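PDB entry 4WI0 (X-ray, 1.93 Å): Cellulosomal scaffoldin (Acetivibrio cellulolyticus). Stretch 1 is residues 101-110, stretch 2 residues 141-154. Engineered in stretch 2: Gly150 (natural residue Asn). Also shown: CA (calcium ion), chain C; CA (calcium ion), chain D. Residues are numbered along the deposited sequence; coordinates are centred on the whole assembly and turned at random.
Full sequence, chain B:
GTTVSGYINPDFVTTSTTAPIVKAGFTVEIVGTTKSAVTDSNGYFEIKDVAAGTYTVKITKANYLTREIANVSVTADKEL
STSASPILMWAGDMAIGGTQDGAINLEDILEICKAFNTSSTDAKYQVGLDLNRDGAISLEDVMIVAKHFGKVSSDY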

ATOM      1  N   ASP B 101       2.294  12.787  15.671  1.00 24.93           N
ATOM      2  CA  ASP B 101       3.429  12.744  16.605  1.00 25.16           C
ATOM      3  C   ASP B 101       4.792  12.995  15.949  1.00 23.76           C
ATOM      4  O   ASP B 101       5.818  12.899  16.612  1.00 24.02           O
ATOM      5  CB  ASP B 101       3.430  11.414  17.385  1.00 26.03           C
ATOM      6  CG  ASP B 101       3.691  10.206  16.501  1.00 25.17           C
ATOM      7  OD1 ASP B 101       3.792  10.374  15.273  1.00 23.17           O
ATOM      8  OD2 ASP B 101       3.800   9.082  17.039  1.00 26.82           O
ATOM      9  N   GLY B 102       4.809  13.320  14.657  1.00 22.74           N
ATOM     10  CA  GLY B 102       6.060  13.645  13.964  1.00 22.03           C
ATOM     11  C   GLY B 102       6.993  12.458  13.767  1.00 22.09           C
ATOM     12  O   GLY B 102       8.213  12.614  13.687  1.00 22.07           O
ATOM     13  N   ALA B 103       6.412  11.270  13.714  1.00 21.55           N
ATOM     14  CA  ALA B 103       7.132  10.058  13.379  1.00 21.65           C
ATOM     15  C   ALA B 103       6.238   9.211  12.481  1.00 20.56           C
ATOM     16  O   ALA B 103       5.013   9.219  12.635  1.00 20.82           O
ATOM     17  CB  ALA B 103       7.495   9.290  14.628  1.00 22.85           C
ATOM     18  N   ILE B 104       6.855   8.497  11.546  1.00 20.09           N
ATOM     19  CA  ILE B 104       6.156   7.502  10.737  1.00 19.96           C
ATOM     20  C   ILE B 104       6.572   6.130  11.250  1.00 20.97           C
ATOM     21  O   ILE B 104       7.717   5.732  11.079  1.00 22.59           O
ATOM     22  CB  ILE B 104       6.507   7.652   9.250  1.00 19.07           C
ATOM     23  CG1 ILE B 104       5.962   8.982   8.731  1.00 18.49           C
ATOM     24  CG2 ILE B 104       5.944   6.486   8.444  1.00 18.80           C
ATOM     25  CD1 ILE B 104       6.357   9.302   7.306  1.00 18.21           C
ATOM     26  N   ASN B 105       5.654   5.421  11.899  1.00 21.42           N
ATOM     27  CA  ASN B 105       5.977   4.126  12.505  1.00 22.46           C
ATOM     28  C   ASN B 105       4.802   3.139  12.428  1.00 22.17           C
ATOM     29  O   ASN B 105       3.890   3.327  11.614  1.00 20.94           O
ATOM     30  CB  ASN B 105       6.500   4.337  13.938  1.00 23.46           C
ATOM     31  CG  ASN B 105       5.542   5.121  14.816  1.00 24.14           C
ATOM     32  OD1 ASN B 105       4.324   5.029  14.679  1.00 23.76           O
ATOM     33  ND2 ASN B 105       6.100   5.889  15.753  1.00 25.65           N
ATOM     34  N   LEU B 106       4.831   2.086  13.244  1.00 22.80           N
ATOM     35  CA  LEU B 106       3.809   1.039  13.196  1.00 22.89           C
ATOM     36  C   LEU B 106       2.401   1.558  13.505  1.00 22.95           C
ATOM     37  O   LEU B 106       1.427   1.100  12.905  1.00 21.56           O
ATOM     38  CB  LEU B 106       4.165  -0.100  14.160  1.00 24.29           C
ATOM     39  CG  LEU B 106       3.298  -1.359  14.146  1.00 24.56           C
ATOM     40  CD1 LEU B 106       3.399  -2.090  12.809  1.00 24.09           C
ATOM     41  CD2 LEU B 106       3.683  -2.290  15.281  1.00 26.23           C
ATOM     42  N   GLU B 107       2.297   2.510  14.432  1.00 23.59           N
ATOM     43  CA  GLU B 107       0.992   3.043  14.839  1.00 24.53           C
ATOM     44  C   GLU B 107       0.273   3.698  13.665  1.00 22.02           C
ATOM     45  O   GLU B 107      -0.948   3.606  13.546  1.00 21.16           O
ATOM     46  CB  GLU B 107       1.124   4.042  15.993  1.00 26.53           C
ATOM     47  CG  GLU B 107       1.184   3.403  17.371  1.00 30.21           C
ATOM     48  CD  GLU B 107       2.309   2.397  17.507  1.00 32.53           C
ATOM     49  OE1 GLU B 107       3.492   2.799  17.385  1.00 35.52           O
ATOM     50  OE2 GLU B 107       2.011   1.204  17.730  1.00 33.95           O
ATOM     51  N   ASP B 108       1.046   4.354  12.808  1.00 21.01           N
ATOM     52  CA  ASP B 108       0.519   4.970  11.593  1.00 20.01           C
ATOM     53  C   ASP B 108      -0.007   3.912  10.638  1.00 20.03           C
ATOM     54  O   ASP B 108      -1.090   4.068  10.070  1.00 19.40           O
ATOM     55  CB  ASP B 108       1.595   5.797  10.915  1.00 19.13           C
ATOM     56  CG  ASP B 108       2.053   6.947  11.775  1.00 19.33           C
ATOM     57  OD1 ASP B 108       1.241   7.854  12.030  1.00 19.38           O
ATOM     58  OD2 ASP B 108       3.216   6.947  12.216  1.00 19.45           O
ATOM     59  N   ILE B 109       0.753   2.828  10.489  1.00 20.68           N
ATOM     60  CA  ILE B 109       0.310   1.678   9.692  1.00 21.04           C
ATOM     61  C   ILE B 109      -0.951   1.062  10.284  1.00 21.03           C
ATOM     62  O   ILE B 109      -1.897   0.774   9.557  1.00 20.56           O
ATOM     63  CB  ILE B 109       1.406   0.591   9.563  1.00 22.18           C
ATOM     64  CG1 ILE B 109       2.568   1.135   8.721  1.00 22.91           C
ATOM     65  CG2 ILE B 109       0.825  -0.686   8.946  1.00 22.57           C
ATOM     66  CD1 ILE B 109       3.612   0.117   8.307  1.00 23.81           C
ATOM     67  N   LEU B 110      -0.969   0.856  11.601  1.00 21.25           N
ATOM     68  CA  LEU B 110      -2.137   0.254  12.243  1.00 21.90           C
ATOM     69  C   LEU B 110      -3.384   1.121  12.097  1.00 22.02           C
ATOM     70  O   LEU B 110      -4.495   0.601  11.983  1.00 21.41           O
ATOM     71  CB  LEU B 110      -1.864  -0.065  13.715  1.00 22.91           C
ATOM     72  CG  LEU B 110      -0.820  -1.159  13.923  1.00 23.29           C
ATOM     73  CD1 LEU B 110      -0.418  -1.243  15.387  1.00 24.92           C
ATOM     74  CD2 LEU B 110      -1.336  -2.504  13.423  1.00 23.53           C
ATOM     75  N   ASP B 141      -1.601   2.000  -0.023  1.00 16.67           N
ATOM     76  CA  ASP B 141      -1.601   3.012   1.037  1.00 15.94           C
ATOM     77  C   ASP B 141      -0.615   2.643   2.140  1.00 15.56           C
ATOM     78  O   ASP B 141       0.126   3.494   2.630  1.00 14.95           O
ATOM     79  CB  ASP B 141      -3.002   3.165   1.622  1.00 15.81           C
ATOM     80  CG  ASP B 141      -4.018   3.542   0.568  1.00 16.15           C
ATOM     81  OD1 ASP B 141      -3.952   4.678   0.066  1.00 15.68           O
ATOM     82  OD2 ASP B 141      -4.855   2.680   0.215  1.00 16.67           O
ATOM     83  N   VAL B 142      -0.612   1.366   2.517  1.00 16.15           N
ATOM     84  CA  VAL B 142       0.313   0.863   3.537  1.00 16.34           C
ATOM     85  C   VAL B 142       1.778   0.969   3.072  1.00 16.89           C
ATOM     86  O   VAL B 142       2.657   1.359   3.854  1.00 16.31           O
ATOM     87  CB  VAL B 142      -0.043  -0.597   3.930  1.00 16.87           C
ATOM     88  CG1 VAL B 142       1.059  -1.246   4.764  1.00 16.96           C
ATOM     89  CG2 VAL B 142      -1.376  -0.640   4.671  1.00 17.02           C
ATOM     90  N   MET B 143       2.046   0.630   1.806  1.00 17.93           N
ATOM     91  CA  MET B 143       3.420   0.677   1.273  1.00 19.13           C
ATOM     92  C   MET B 143       3.936   2.109   1.138  1.00 18.38           C
ATOM     93  O   MET B 143       5.142   2.340   1.239  1.00 17.94           O
ATOM     94  CB  MET B 143       3.535  -0.042  -0.077  1.00 21.53           C
ATOM     95  CG  MET B 143       3.284  -1.544  -0.023  1.00 23.26           C
ATOM     96  SD  MET B 143       4.420  -2.466   1.027  1.00 28.70           S
ATOM     97  CE  MET B 143       5.929  -2.262   0.098  1.00 27.72           C
ATOM     98  N   ILE B 144       3.033   3.066   0.934  1.00 17.33           N
ATOM     99  CA  ILE B 144       3.415   4.483   0.934  1.00 17.43           C
ATOM    100  C   ILE B 144       4.035   4.860   2.280  1.00 17.03           C
ATOM    101  O   ILE B 144       5.058   5.531   2.331  1.00 17.22           O
ATOM    102  CB  ILE B 144       2.215   5.402   0.622  1.00 17.27           C
ATOM    103  CG1 ILE B 144       1.857   5.301  -0.858  1.00 17.64           C
ATOM    104  CG2 ILE B 144       2.520   6.859   0.961  1.00 17.44           C
ATOM    105  CD1 ILE B 144       0.516   5.919  -1.189  1.00 17.74           C
ATOM    106  N   VAL B 145       3.412   4.415   3.360  1.00 17.01           N
ATOM    107  CA  VAL B 145       3.919   4.678   4.706  1.00 17.09           C
ATOM    108  C   VAL B 145       5.255   3.953   4.879  1.00 17.33           C
ATOM    109  O   VAL B 145       6.220   4.536   5.376  1.00 17.03           O
ATOM    110  CB  VAL B 145       2.909   4.243   5.795  1.00 17.40           C
ATOM    111  CG1 VAL B 145       3.444   4.545   7.189  1.00 18.05           C
ATOM    112  CG2 VAL B 145       1.570   4.944   5.598  1.00 17.65           C
ATOM    113  N   ALA B 146       5.318   2.693   4.437  1.00 17.85           N
ATOM    114  CA  ALA B 146       6.547   1.893   4.530  1.00 18.69           C
ATOM    115  C   ALA B 146       7.763   2.516   3.824  1.00 19.39           C
ATOM    116  O   ALA B 146       8.904   2.240   4.216  1.00 19.29           O
ATOM    117  CB  ALA B 146       6.306   0.480   4.016  1.00 19.49           C
ATOM    118  N   LYS B 147       7.531   3.354   2.807  1.00 18.99           N
ATOM    119  CA  LYS B 147       8.619   4.089   2.125  1.00 19.85           C
ATOM    120  C   LYS B 147       9.533   4.831   3.088  1.00 19.21           C
ATOM    121  O   LYS B 147      10.730   4.963   2.831  1.00 19.46           O
ATOM    122  CB  LYS B 147       8.077   5.150   1.161  1.00 20.28           C
ATOM    123  CG  LYS B 147       7.416   4.648  -0.102  1.00 21.89           C
ATOM    124  CD  LYS B 147       6.931   5.838  -0.926  1.00 22.52           C
ATOM    125  CE  LYS B 147       6.414   5.410  -2.287  1.00 25.09           C
ATOM    126  NZ  LYS B 147       7.503   4.957  -3.200  1.00 26.58           N
ATOM    127  N   HIS B 148       8.952   5.357   4.164  1.00 18.35           N
ATOM    128  CA  HIS B 148       9.696   6.151   5.125  1.00 18.10           C
ATOM    129  C   HIS B 148       9.455   5.641   6.547  1.00 18.33           C
ATOM    130  O   HIS B 148       9.410   6.416   7.495  1.00 17.70           O
ATOM    131  CB  HIS B 148       9.317   7.627   4.965  1.00 17.40           C
ATOM    132  CG  HIS B 148       9.584   8.168   3.591  1.00 16.81           C
ATOM    133  ND1 HIS B 148      10.839   8.548   3.169  1.00 16.89           N
ATOM    134  CD2 HIS B 148       8.763   8.350   2.531  1.00 16.55           C
ATOM    135  CE1 HIS B 148      10.778   8.959   1.917  1.00 16.98           C
ATOM    136  NE2 HIS B 148       9.526   8.851   1.505  1.00 16.57           N
ATOM    137  N   PHE B 149       9.327   4.321   6.681  1.00 18.91           N
ATOM    138  CA  PHE B 149       9.078   3.687   7.973  1.00 19.74           C
ATOM    139  C   PHE B 149      10.205   4.020   8.950  1.00 20.54           C
ATOM    140  O   PHE B 149      11.372   3.916   8.598  1.00 20.76           O
ATOM    141  CB  PHE B 149       8.973   2.168   7.813  1.00 20.96           C
ATOM    142  CG  PHE B 149       8.424   1.461   9.030  1.00 22.22           C
ATOM    143  CD1 PHE B 149       7.075   1.540   9.342  1.00 21.70           C
ATOM    144  CD2 PHE B 149       9.256   0.715   9.860  1.00 23.94           C
ATOM    145  CE1 PHE B 149       6.569   0.894  10.455  1.00 22.96           C
ATOM    146  CE2 PHE B 149       8.751   0.064  10.978  1.00 24.82           C
ATOM    147  CZ  PHE B 149       7.405   0.152  11.271  1.00 24.00           C
ATOM    148  N   GLY B 150       9.845   4.415  10.169  1.00 21.10           N
ATOM    149  CA  GLY B 150      10.824   4.718  11.207  1.00 22.42           C
ATOM    150  C   GLY B 150      11.485   6.081  11.080  1.00 22.34           C
ATOM    151  O   GLY B 150      12.472   6.335  11.742  1.00 22.51           O
ATOM    152  N   LYS B 151      10.941   6.965  10.245  1.00 21.91           N
ATOM    153  CA  LYS B 151      11.518   8.308  10.066  1.00 22.79           C
ATOM    154  C   LYS B 151      10.792   9.393  10.863  1.00 22.08           C
ATOM    155  O   LYS B 151       9.621   9.244  11.230  1.00 22.60           O
ATOM    156  CB  LYS B 151      11.527   8.699   8.578  1.00 22.87           C
ATOM    157  CG  LYS B 151      12.377   7.803   7.690  1.00 24.80           C
ATOM    158  CD  LYS B 151      13.867   7.919   8.002  1.00 27.42           C
ATOM    159  CE  LYS B 151      14.659   6.757   7.424  1.00 29.78           C
ATOM    160  NZ  LYS B 151      14.280   5.450   8.041  1.00 31.73           N
ATOM    161  N   VAL B 152      11.505  10.489  11.101  1.00 21.50           N
ATOM    162  CA  VAL B 152      10.978  11.658  11.807  1.00 20.97           C
ATOM    163  C   VAL B 152      11.266  12.894  10.955  1.00 20.17           C
ATOM    164  O   VAL B 152      11.910  12.793   9.913  1.00 19.11           O
ATOM    165  CB  VAL B 152      11.593  11.792  13.228  1.00 22.23           C
ATOM    166  CG1 VAL B 152      11.223  10.583  14.079  1.00 23.30           C
ATOM    167  CG2 VAL B 152      13.106  11.962  13.169  1.00 22.82           C
ATOM    168  N   SER B 153      10.787  14.060  11.378  1.00 21.19           N
ATOM    169  CA  SER B 153      10.872  15.263  10.529  1.00 20.90           C
ATOM    170  C   SER B 153      12.311  15.674  10.182  1.00 20.50           C
ATOM    171  O   SER B 153      12.561  16.156   9.086  1.00 19.81           O
ATOM    172  CB  SER B 153      10.109  16.433  11.167  1.00 21.85           C
ATOM    173  OG  SER B 153       8.718  16.143  11.208  1.00 22.75           O
ATOM    174  N   SER B 154      13.255  15.457  11.098  1.00 21.34           N
ATOM    175  CA  SER B 154      14.652  15.836  10.858  1.00 21.32           C
ATOM    176  C   SER B 154      15.374  14.949   9.821  1.00 21.68           C
ATOM    177  O   SER B 154      16.521  15.233   9.478  1.00 22.59           O
ATOM    178  CB  SER B 154      15.433  15.841  12.176  1.00 22.21           C
ATOM    179  OG  SER B 154      15.385  14.574  12.809  1.00 21.99           O
TER
HETATM  180 CA    CA C 201       2.934   9.050  13.492  1.00 19.58          CA
HETATM  181 CA    CA D 202      -5.643   4.249  -1.649  1.00 19.93          CA
HETATM  182  O   HOH W   1       0.914   9.892  14.587  1.00 22.57           O
HETATM  183  O   HOH W   2       2.798   7.362  15.172  1.00 22.89           O
HETATM  184  O   HOH W   3       9.512  14.705  14.115  1.00 32.55           O
HETATM  185  O   HOH W   4      -4.920   2.204  -2.777  1.00 20.01           O

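Stretch 2 enters the contact as a helix running almost antiparallel to helix 106-110: the axes make an angle of 169° and approach to 9.9 Å. Asp141 takes no part in the packing; both of its carboxylate oxygens bind the chain D calcium, at 2.5 Å from OD1 and 2.6 Å from OD2. One residue on, Val142 points sideways, yet its CG1 lies 4.2 Å from CG2 of Ile109, a loose apolar contact where the CA atoms of these two residues are 6.2 Å apart.

Val145, one helical turn later, points toward stretch 1 and is the hub of the helical part. Its CG1 lies 3.4 Å from Ile104 CG2, 3.8 Å from Ile109 CG1 and 4.3 Å from Asp108 CB, so a single methyl touches three residues. Asp108 presents its CB, whose CA-to-CB bond points toward stretch 2; its carboxylate binds the chain C calcium, OD1 and OD2 each at 2.5 Å, and OD2 also accepts from Asn105 N at 2.9 Å.

His148 begins a type II turn that ends at Lys151, and its own O lies 3.6 Å from Ile104 CG2. At Phe149 the CA-to-CB bond points away from stretch 1, but with chi1 at -167° (t) the end of the side chain comes nearer. CE1 reaches 3.7 Å from Ile109 CD1 and 3.5 Å from both Asn105 C and Leu106 N; all three meet the ring obliquely. The ring therefore packs against the start of the helix, where Asn105 holds the N-cap position through a weak bond from Glu107 N to Asn105 OD1 (3.2 Å).

Gly150, an engineered residue (Asn in the natural sequence), has a phi of 79°, and its N donates to Ile104 O at 2.7 Å with an angle of 139° at hydrogen. The companion bond is straighter: Ile104 N donates to Lys151 O at 2.9 Å and 169°. Both backbone polar groups of Ile104 are thus paired with stretch 2, while stretch 2 covers 106 Å² of Ile104 as a whole, and its side chain packs on Val145. Lys151 O also receives a CA-H...O contact from Ala103 CA, at 3.4 Å.

At Val152 the contact continues with CG1 meeting Ala103 CB at 4.0 Å, and Val152 CA lies 3.5 Å from Gly102 O in a second CA-H...O contact. Water 3 then links the stretches, donating to Gly102 O at 2.5 Å and accepting from Ser153 N at 3.1 Å. Ser154 makes no contact.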